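Local coordinates for periplasmic binding protein/LacI transcriptional regulator (Burkholderia graminis C4D1M, PDB 5HQJ) that probably serves as the periplasmic sugar-binding component of an ABC transporter and is captured here with D-arabinose bound, at residues F215-P223 with A245-L253; I264-L275 with I294-T302. All blocks are in the same frame, centred on the assembly; numbering follows the deposited sequence.

Contact 1 (F215-P223 with A245-L253). With 64K (alpha-D-arabinopyranose), chain B.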
loop_
_atom_site.group_PDB
_atom_site.type_symbol
_atom_site.label_atom_id
_atom_site.label_comp_id
_atom_site.label_asym_id
_atom_site.label_seq_id
_atom_site.Cartn_x
_atom_site.Cartn_y
_atom_site.Cartn_z
ATOM N N PHE A 215 -6.431 14.219 0.963
ATOM C CA PHE A 215 -5.672 13.075 0.438
ATOM C C PHE A 215 -5.830 11.867 1.352
ATOM O O PHE A 215 -5.545 11.985 2.569
ATOM C CB PHE A 215 -4.175 13.332 0.399
ATOM C CG PHE A 215 -3.721 14.515 -0.399
ATOM C CD1 PHE A 215 -3.699 15.790 0.163
ATOM C CD2 PHE A 215 -3.179 14.361 -1.685
ATOM C CE1 PHE A 215 -3.221 16.892 -0.561
ATOM C CE2 PHE A 215 -2.722 15.452 -2.382
ATOM C CZ PHE A 215 -2.723 16.708 -1.823
ATOM N N GLY A 216 -6.203 10.722 0.800
ATOM C CA GLY A 216 -6.178 9.480 1.543
ATOM C C GLY A 216 -5.034 8.658 0.983
ATOM O O GLY A 216 -5.083 8.276 -0.183
ATOM N N VAL A 217 -3.964 8.466 1.755
ATOM C CA VAL A 217 -2.784 7.797 1.244
ATOM C C VAL A 217 -2.762 6.289 1.579
ATOM O O VAL A 217 -1.810 5.583 1.202
ATOM C CB VAL A 217 -1.470 8.442 1.755
ATOM C CG1 VAL A 217 -1.349 9.865 1.183
ATOM C CG2 VAL A 217 -1.309 8.361 3.318
ATOM N N SER A 218 -3.773 5.808 2.309
ATOM C CA SER A 218 -3.929 4.384 2.609
ATOM C C SER A 218 -5.330 3.910 2.172
ATOM O O SER A 218 -6.171 4.710 1.827
ATOM C CB SER A 218 -3.693 4.116 4.088
ATOM O OG SER A 218 -4.760 4.616 4.845
ATOM N N GLN A 219 -5.567 2.605 2.145
ATOM C CA GLN A 219 -6.765 2.136 1.448
ATOM C C GLN A 219 -8.057 2.576 2.147
ATOM O O GLN A 219 -9.061 2.690 1.474
ATOM C CB GLN A 219 -6.759 0.603 1.245
ATOM C CG GLN A 219 -6.334 -0.243 2.420
ATOM C CD GLN A 219 -7.193 -0.015 3.627
ATOM O OE1 GLN A 219 -6.805 0.684 4.556
ATOM N NE2 GLN A 219 -8.374 -0.604 3.623
ATOM N N VAL A 220 -8.017 2.879 3.446
ATOM C CA VAL A 220 -9.213 3.348 4.198
ATOM C C VAL A 220 -9.655 4.820 3.961
ATOM O O VAL A 220 -10.797 5.222 4.295
ATOM C CB VAL A 220 -8.980 3.182 5.706
ATOM C CG1 VAL A 220 -8.162 4.346 6.274
ATOM C CG2 VAL A 220 -10.299 3.041 6.441
ATOM N N GLY A 221 -8.779 5.624 3.393
ATOM C CA GLY A 221 -9.078 7.040 3.321
ATOM C C GLY A 221 -10.250 7.323 2.408
ATOM O O GLY A 221 -11.174 8.091 2.756
ATOM N N GLY A 222 -10.249 6.690 1.234
ATOM C CA GLY A 222 -11.368 6.833 0.319
ATOM C C GLY A 222 -12.691 6.406 0.935
ATOM O O GLY A 222 -13.666 7.144 0.895
ATOM N N PRO A 223 -12.771 5.159 1.419
ATOM C CA PRO A 223 -14.012 4.658 2.004
ATOM C C PRO A 223 -14.476 5.533 3.164
ATOM O O PRO A 223 -15.687 5.788 3.264
ATOM C CB PRO A 223 -13.643 3.226 2.425
ATOM C CG PRO A 223 -12.522 2.873 1.448
ATOM C CD PRO A 223 -11.758 4.105 1.256
ATOM N N ALA A 245 -7.659 9.581 -3.380
ATOM C CA ALA A 245 -7.555 8.447 -2.499
ATOM C C ALA A 245 -6.641 7.415 -3.127
ATOM O O ALA A 245 -6.291 7.544 -4.271
ATOM C CB ALA A 245 -8.935 7.844 -2.221
ATOM N N PHE A 246 -6.275 6.423 -2.334
ATOM C CA PHE A 246 -5.411 5.323 -2.745
ATOM C C PHE A 246 -6.180 4.009 -2.842
ATOM O O PHE A 246 -7.094 3.722 -2.051
ATOM C CB PHE A 246 -4.242 5.179 -1.755
ATOM C CG PHE A 246 -2.886 5.321 -2.379
ATOM C CD1 PHE A 246 -2.176 4.209 -2.769
ATOM C CD2 PHE A 246 -2.309 6.564 -2.589
ATOM C CE1 PHE A 246 -0.934 4.347 -3.356
ATOM C CE2 PHE A 246 -1.055 6.693 -3.162
ATOM C CZ PHE A 246 -0.381 5.587 -3.547
ATOM N N ASP A 247 -5.801 3.238 -3.863
ATOM C CA ASP A 247 -6.239 1.856 -4.102
ATOM C C ASP A 247 -7.646 1.834 -4.680
ATOM O O ASP A 247 -8.260 2.885 -4.893
ATOM C CB ASP A 247 -6.112 1.034 -2.833
ATOM C CG ASP A 247 -4.684 1.028 -2.281
ATOM O OD1 ASP A 247 -3.699 0.996 -3.082
ATOM O OD2 ASP A 247 -4.505 1.083 -1.045
ATOM N N ASP A 248 -8.112 0.647 -5.051
ATOM C CA ASP A 248 -9.364 0.527 -5.812
ATOM C C ASP A 248 -10.329 -0.445 -5.147
ATOM O O ASP A 248 -11.065 -1.152 -5.831
ATOM C CB ASP A 248 -9.106 0.083 -7.273
ATOM C CG ASP A 248 -8.809 -1.408 -7.395
ATOM O OD1 ASP A 248 -8.197 -1.930 -6.446
ATOM O OD2 ASP A 248 -9.171 -2.030 -8.425
ATOM N N LEU A 249 -10.328 -0.457 -3.816
ATOM C CA LEU A 249 -11.365 -1.146 -3.031
ATOM C C LEU A 249 -12.757 -0.806 -3.524
ATOM O O LEU A 249 -12.994 0.331 -3.908
ATOM C CB LEU A 249 -11.295 -0.734 -1.570
ATOM C CG LEU A 249 -10.406 -1.458 -0.585
ATOM C CD1 LEU A 249 -8.958 -1.398 -1.025
ATOM C CD2 LEU A 249 -10.638 -0.788 0.768
ATOM N N PRO A 250 -13.702 -1.778 -3.503
ATOM C CA PRO A 250 -15.021 -1.490 -4.089
ATOM C C PRO A 250 -15.694 -0.206 -3.569
ATOM O O PRO A 250 -16.297 0.540 -4.310
ATOM C CB PRO A 250 -15.831 -2.730 -3.709
ATOM C CG PRO A 250 -14.804 -3.826 -3.669
ATOM C CD PRO A 250 -13.572 -3.188 -3.094
ATOM N N ASP A 251 -15.540 0.065 -2.277
ATOM C CA ASP A 251 -16.084 1.289 -1.672
ATOM C C ASP A 251 -15.478 2.567 -2.260
ATOM O O ASP A 251 -16.151 3.603 -2.414
ATOM C CB ASP A 251 -15.868 1.288 -0.151
ATOM C CG ASP A 251 -16.817 0.353 0.575
ATOM O OD1 ASP A 251 -17.971 0.204 0.129
ATOM O OD2 ASP A 251 -16.407 -0.229 1.598
ATOM N N THR A 252 -14.196 2.490 -2.574
ATOM C CA THR A 252 -13.477 3.600 -3.182
ATOM C C THR A 252 -13.969 3.842 -4.620
ATOM O O THR A 252 -14.235 4.986 -5.044
ATOM C CB THR A 252 -11.952 3.303 -3.168
ATOM O OG1 THR A 252 -11.505 3.076 -1.831
ATOM C CG2 THR A 252 -11.188 4.449 -3.730
ATOM N N LEU A 253 -14.087 2.745 -5.371
ATOM C CA LEU A 253 -14.647 2.813 -6.702
ATOM C C LEU A 253 -16.084 3.324 -6.651
ATOM O O LEU A 253 -16.466 4.151 -7.465
ATOM C CB LEU A 253 -14.571 1.452 -7.353
ATOM C CG LEU A 253 -13.188 1.005 -7.787
ATOM C CD1 LEU A 253 -13.332 -0.409 -8.289
ATOM C CD2 LEU A 253 -12.636 1.917 -8.877
HETATM O O2 64K B . 0.219 -0.052 -0.301
HETATM C C2 64K B . -0.635 0.020 0.891
HETATM C C3 64K B . -2.048 0.146 0.420
HETATM O O3 64K B . -2.256 1.462 -0.042
HETATM C C4 64K B . -3.050 -0.069 1.549
HETATM O O4 64K B . -3.010 0.997 2.516
HETATM C C5 64K B . -2.745 -1.314 2.252
HETATM O O5 64K B . -1.429 -1.205 2.847
HETATM C C1 64K B . -0.464 -1.226 1.714
HETATM O O1 64K B . 0.811 -1.240 2.229
HETATM O O HOH W 1 -7.854 5.513 -0.039
HETATM O O HOH W 2 -9.223 2.038 -1.632
#
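Asp247 sets CG anti to its carbonyl carbon (chi1 -57°), which brings OD2 to 3.2 Å from Gln219 CB. Gln219 turns CG between its own N and carbonyl carbon (chi1 44°), toward the sugar, whose C4 lies 3.4 Å from Gln219 CG. Asp247 OD2 accepts a very short hydrogen bond, 2.5 Å, from O3 of the arabinose (64K). Beside it, the backbone N of Gln219 donates to the sugar O4 at 3.0 Å, so the two loops grip neighbouring hydroxyls. Gln267 holds the other carboxylate oxygen, OD1, which steadies the rotation of the group.

Val217 O sits over one face of the Phe246 ring, 3.7 Å from CG, and Gly216 O lies at its edge. Arg168, which binds the sugar, makes a cation-pi contact with the same ring and also bonds Val217 O.

Two waters bridge the segments. One accepts from Gly222 N and Phe246 N and donates to Ser218 O; the second donates to Gln219 O and Phe246 O and accepts from Thr252 OG1 at 2.5 Å. Farther out, Gly222 CA rests on Ala245 CB at 3.7 Å. The Pro223 ring packs against Thr252 OG1 through CD and crosses Asp251 at about a right angle, and Pro223 CG lies 4.2 Å from Leu249 CD2.

Adjacent parallel strands that each run through a loop into a helix, with the ligand held at their C-terminal ends, are characteristic of the Rossmann-like alpha/beta lobes of periplasmic binding proteins.

Contact 2 (I264-L275 with I294-T302). With 64K (alpha-D-arabinopyranose), chain B.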
loop_
_atom_site.group_PDB
_atom_site.type_symbol
_atom_site.label_atom_id
_atom_site.label_comp_id
_atom_site.label_asym_id
_atom_site.label_seq_id
_atom_site.Cartn_x
_atom_site.Cartn_y
_atom_site.Cartn_z
ATOM N N ILE A 264 -8.271 8.552 -7.904
ATOM C CA ILE A 264 -7.529 7.643 -7.077
ATOM C C ILE A 264 -6.171 7.298 -7.702
ATOM O O ILE A 264 -5.839 7.639 -8.858
ATOM C CB ILE A 264 -8.330 6.375 -6.771
ATOM C CG1 ILE A 264 -8.684 5.640 -8.070
ATOM C CG2 ILE A 264 -9.587 6.714 -5.976
ATOM C CD1 ILE A 264 -9.552 4.394 -7.905
HETATM N N MSE A 265 -5.365 6.666 -6.876
HETATM C CA MSE A 265 -4.075 6.124 -7.290
HETATM C C MSE A 265 -4.139 4.613 -7.132
HETATM O O MSE A 265 -4.279 4.152 -5.994
HETATM C CB MSE A 265 -2.923 6.709 -6.456
HETATM C CG MSE A 265 -2.861 8.221 -6.434
HETATM SE SE MSE A 265 -2.256 8.870 -8.163
HETATM C CE MSE A 265 -0.369 8.420 -8.051
ATOM N N VAL A 266 -4.045 3.864 -8.248
ATOM C CA VAL A 266 -4.152 2.420 -8.221
ATOM C C VAL A 266 -2.780 1.837 -8.457
ATOM O O VAL A 266 -2.177 2.094 -9.479
ATOM C CB VAL A 266 -5.155 1.898 -9.235
ATOM C CG1 VAL A 266 -5.312 0.379 -9.078
ATOM C CG2 VAL A 266 -6.504 2.618 -9.056
ATOM N N GLN A 267 -2.297 1.072 -7.487
ATOM C CA GLN A 267 -1.018 0.386 -7.565
ATOM C C GLN A 267 -1.237 -0.884 -8.413
ATOM O O GLN A 267 -2.291 -1.021 -9.012
ATOM C CB GLN A 267 -0.500 0.064 -6.163
ATOM C CG GLN A 267 -0.500 1.224 -5.197
ATOM C CD GLN A 267 0.052 0.770 -3.887
ATOM O OE1 GLN A 267 1.226 0.460 -3.779
ATOM N NE2 GLN A 267 -0.811 0.707 -2.864
ATOM N N ARG A 268 -0.243 -1.767 -8.487
ATOM C CA ARG A 268 -0.375 -3.038 -9.173
ATOM C C ARG A 268 -0.143 -4.212 -8.201
ATOM O O ARG A 268 0.855 -4.889 -8.265
ATOM C CB ARG A 268 0.593 -3.085 -10.385
ATOM C CG ARG A 268 0.258 -2.080 -11.487
ATOM C CD ARG A 268 0.810 -2.454 -12.833
ATOM N NE ARG A 268 0.205 -1.612 -13.857
ATOM C CZ ARG A 268 0.627 -0.393 -14.164
ATOM N NH1 ARG A 268 1.670 0.122 -13.539
ATOM N NH2 ARG A 268 0.006 0.299 -15.097
ATOM N N PRO A 269 -1.083 -4.432 -7.255
ATOM C CA PRO A 269 -0.900 -5.466 -6.218
ATOM C C PRO A 269 -0.859 -6.906 -6.779
ATOM O O PRO A 269 -0.150 -7.770 -6.270
ATOM C CB PRO A 269 -2.114 -5.232 -5.284
ATOM C CG PRO A 269 -3.128 -4.480 -6.105
ATOM C CD PRO A 269 -2.289 -3.619 -7.029
ATOM N N VAL A 270 -1.648 -7.175 -7.823
ATOM C CA VAL A 270 -1.661 -8.493 -8.446
ATOM C C VAL A 270 -0.271 -8.768 -9.010
ATOM O O VAL A 270 0.294 -9.833 -8.798
ATOM C CB VAL A 270 -2.724 -8.601 -9.580
ATOM C CG1 VAL A 270 -2.747 -10.003 -10.105
ATOM C CG2 VAL A 270 -4.061 -8.262 -9.061
ATOM N N THR A 271 0.241 -7.809 -9.789
ATOM C CA THR A 271 1.541 -7.881 -10.395
ATOM C C THR A 271 2.634 -8.019 -9.312
ATOM O O THR A 271 3.589 -8.783 -9.483
ATOM C CB THR A 271 1.786 -6.630 -11.330
ATOM O OG1 THR A 271 0.929 -6.690 -12.481
ATOM C CG2 THR A 271 3.219 -6.566 -11.785
HETATM N N MSE A 272 2.528 -7.278 -8.213
HETATM C CA MSE A 272 3.469 -7.463 -7.103
HETATM C C MSE A 272 3.526 -8.914 -6.618
HETATM O O MSE A 272 4.607 -9.466 -6.426
HETATM C CB MSE A 272 3.126 -6.556 -5.910
HETATM C CG MSE A 272 3.344 -5.058 -6.115
HETATM SE SE MSE A 272 2.769 -4.214 -4.478
HETATM C CE MSE A 272 2.031 -2.591 -5.238
ATOM N N GLY A 273 2.375 -9.531 -6.388
ATOM C CA GLY A 273 2.354 -10.894 -5.861
ATOM C C GLY A 273 2.897 -11.878 -6.868
ATOM O O GLY A 273 3.639 -12.824 -6.547
ATOM N N SER A 274 2.547 -11.663 -8.132
ATOM C CA SER A 274 3.054 -12.508 -9.183
ATOM C C SER A 274 4.586 -12.443 -9.306
ATOM O O SER A 274 5.294 -13.462 -9.330
ATOM C CB SER A 274 2.403 -12.080 -10.504
ATOM O OG SER A 274 2.652 -13.045 -11.468
ATOM N N LEU A 275 5.096 -11.220 -9.405
ATOM C CA LEU A 275 6.548 -11.006 -9.458
ATOM C C LEU A 275 7.241 -11.504 -8.212
ATOM O O LEU A 275 8.328 -12.069 -8.295
ATOM C CB LEU A 275 6.862 -9.525 -9.644
ATOM C CG LEU A 275 6.501 -8.974 -11.021
ATOM C CD1 LEU A 275 6.705 -7.496 -10.963
ATOM C CD2 LEU A 275 7.311 -9.621 -12.197
ATOM N N ILE A 294 12.059 -3.383 -8.367
ATOM C CA ILE A 294 11.121 -3.235 -9.473
ATOM C C ILE A 294 10.047 -2.240 -9.070
ATOM O O ILE A 294 9.409 -2.383 -8.037
ATOM C CB ILE A 294 10.464 -4.591 -9.887
ATOM C CG1 ILE A 294 11.496 -5.548 -10.478
ATOM C CG2 ILE A 294 9.325 -4.359 -10.923
ATOM C CD1 ILE A 294 10.916 -6.937 -10.784
ATOM N N ASP A 295 9.902 -1.213 -9.896
ATOM C CA ASP A 295 8.857 -0.232 -9.792
ATOM C C ASP A 295 7.631 -0.739 -10.541
ATOM O O ASP A 295 7.569 -0.668 -11.759
ATOM C CB ASP A 295 9.321 1.108 -10.373
ATOM C CG ASP A 295 8.266 2.195 -10.276
ATOM O OD1 ASP A 295 7.106 1.908 -9.946
ATOM O OD2 ASP A 295 8.611 3.365 -10.543
ATOM N N THR A 296 6.641 -1.229 -9.816
ATOM C CA THR A 296 5.468 -1.809 -10.463
ATOM C C THR A 296 4.472 -0.747 -10.996
ATOM O O THR A 296 3.541 -1.092 -11.747
ATOM C CB THR A 296 4.732 -2.816 -9.516
ATOM O OG1 THR A 296 4.558 -2.258 -8.208
ATOM C CG2 THR A 296 5.538 -4.111 -9.402
ATOM N N GLY A 297 4.671 0.527 -10.630
ATOM C CA GLY A 297 3.941 1.616 -11.230
ATOM C C GLY A 297 2.574 1.827 -10.617
ATOM O O GLY A 297 2.075 0.995 -9.845
ATOM N N VAL A 298 1.934 2.933 -10.983
ATOM C CA VAL A 298 0.676 3.344 -10.363
ATOM C C VAL A 298 -0.111 4.164 -11.392
ATOM O O VAL A 298 0.486 4.990 -12.083
ATOM C CB VAL A 298 0.938 4.160 -9.053
ATOM C CG1 VAL A 298 1.530 5.547 -9.347
ATOM C CG2 VAL A 298 -0.329 4.315 -8.212
ATOM N N THR A 299 -1.421 3.894 -11.511
ATOM C CA THR A 299 -2.290 4.485 -12.516
ATOM C C THR A 299 -3.156 5.555 -11.822
ATOM O O THR A 299 -3.780 5.274 -10.795
ATOM C CB THR A 299 -3.207 3.442 -13.213
ATOM O OG1 THR A 299 -2.428 2.358 -13.735
ATOM C CG2 THR A 299 -3.992 4.095 -14.346
ATOM N N VAL A 300 -3.148 6.771 -12.359
ATOM C CA VAL A 300 -4.074 7.816 -11.915
ATOM C C VAL A 300 -5.455 7.522 -12.519
ATOM O O VAL A 300 -5.626 7.545 -13.755
ATOM C CB VAL A 300 -3.618 9.233 -12.357
ATOM C CG1 VAL A 300 -4.614 10.308 -11.881
ATOM C CG2 VAL A 300 -2.179 9.532 -11.876
ATOM N N VAL A 301 -6.441 7.231 -11.668
ATOM C CA VAL A 301 -7.756 6.795 -12.135
ATOM C C VAL A 301 -8.802 7.789 -11.705
ATOM O O VAL A 301 -8.874 8.189 -10.534
ATOM C CB VAL A 301 -8.105 5.408 -11.611
ATOM C CG1 VAL A 301 -9.535 5.012 -12.015
ATOM C CG2 VAL A 301 -7.096 4.377 -12.180
ATOM N N THR A 302 -9.602 8.182 -12.679
ATOM C CA THR A 302 -10.779 9.005 -12.457
ATOM C C THR A 302 -11.995 8.252 -12.952
ATOM O O THR A 302 -11.880 7.138 -13.459
ATOM C CB THR A 302 -10.703 10.353 -13.189
ATOM O OG1 THR A 302 -10.911 10.156 -14.597
ATOM C CG2 THR A 302 -9.368 11.066 -12.940
HETATM O O2 64K B . 0.219 -0.052 -0.301
HETATM C C2 64K B . -0.635 0.020 0.891
HETATM C C3 64K B . -2.048 0.146 0.420
HETATM O O3 64K B . -2.256 1.462 -0.042
HETATM C C4 64K B . -3.050 -0.069 1.549
HETATM O O4 64K B . -3.010 0.997 2.516
HETATM C C5 64K B . -2.745 -1.314 2.252
HETATM O O5 64K B . -1.429 -1.205 2.847
HETATM C C1 64K B . -0.464 -1.226 1.714
HETATM O O1 64K B . 0.811 -1.240 2.229
HETATM O O HOH W 3 -2.496 0.483 -11.963
HETATM O O HOH W 4 2.508 -0.599 -7.937
HETATM O O HOH W 5 -0.206 3.200 -15.489
#
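Ile264 and Val266 pair with Val301 and Thr299 through four backbone hydrogen bonds, two to each antiparallel hydrogen-bonded pair. All are nearly straight, with angles at hydrogen of 166° or more, and the axes of the short segments 264-266 and 299-301 come within 4.8 Å at their closest.

Apolar side chains meet on both faces of the pair. On one, Val266 CG2 meets Val301 CG2 at 3.6 Å, and Ile264, in one of its two modelled conformers, lies alongside Val301. On the other, selenomethionine Met265 folds back at chi2 and chi3, laying SE 3.8 Å from Val300 CG2. Beyond the strands, Leu275 CD1 of the helix touches Thr296 CG2 and Ile294 CG2.

Polar contacts tie the start of helix 269-284 to residues 296-299. Arg268, extended from CG to NE, brings NH1 to a lone pair of Thr296 O at 2.9 Å, with the oxygen close to the guanidinium plane. One water links Arg268 NH2 to Thr299 OG1, and another joins Arg268 N, Thr296 OG1 and Gly297 O. Asp295 OD1 accepts from Gly297 N in an Asx turn.

The Gln267 chain, extended beyond CG, carries NE2 to the sugar O2 at 2.9 Å in a nearly straight bond; Thr130 holds OE1. The chain leaving strand 263-266 for helix 269-284, with 294-302 running back beside it, forms interdomain crossovers at the hinge, as in two-lobed periplasmic binding proteins.

Contact 1 is buried, whereas contact 2 is only partly so, with Val300 exposed on the outermost strand. They share one mixed sheet: strand 242-246 of contact 1 neighbours strand 263-266 of contact 2, with Ala245 O 2.9 Å from Met265 N, probably hydrogen-bonded, and Thr252 packing on Ile264. Their chemistry follows their place. Parallel strand ends in contact 1 diverge into loops joined by water, sugar and side-chain packing, without direct hydrogen bonds between the segments, while the antiparallel edge in contact 2 is held by direct backbone bonds and aliphatic side chains. Contact 2 also reaches the other lobe through helix 269-284 and strand 294-295. Both touch the arabinose: contact 1 at O3 and O4, contact 2 at O2.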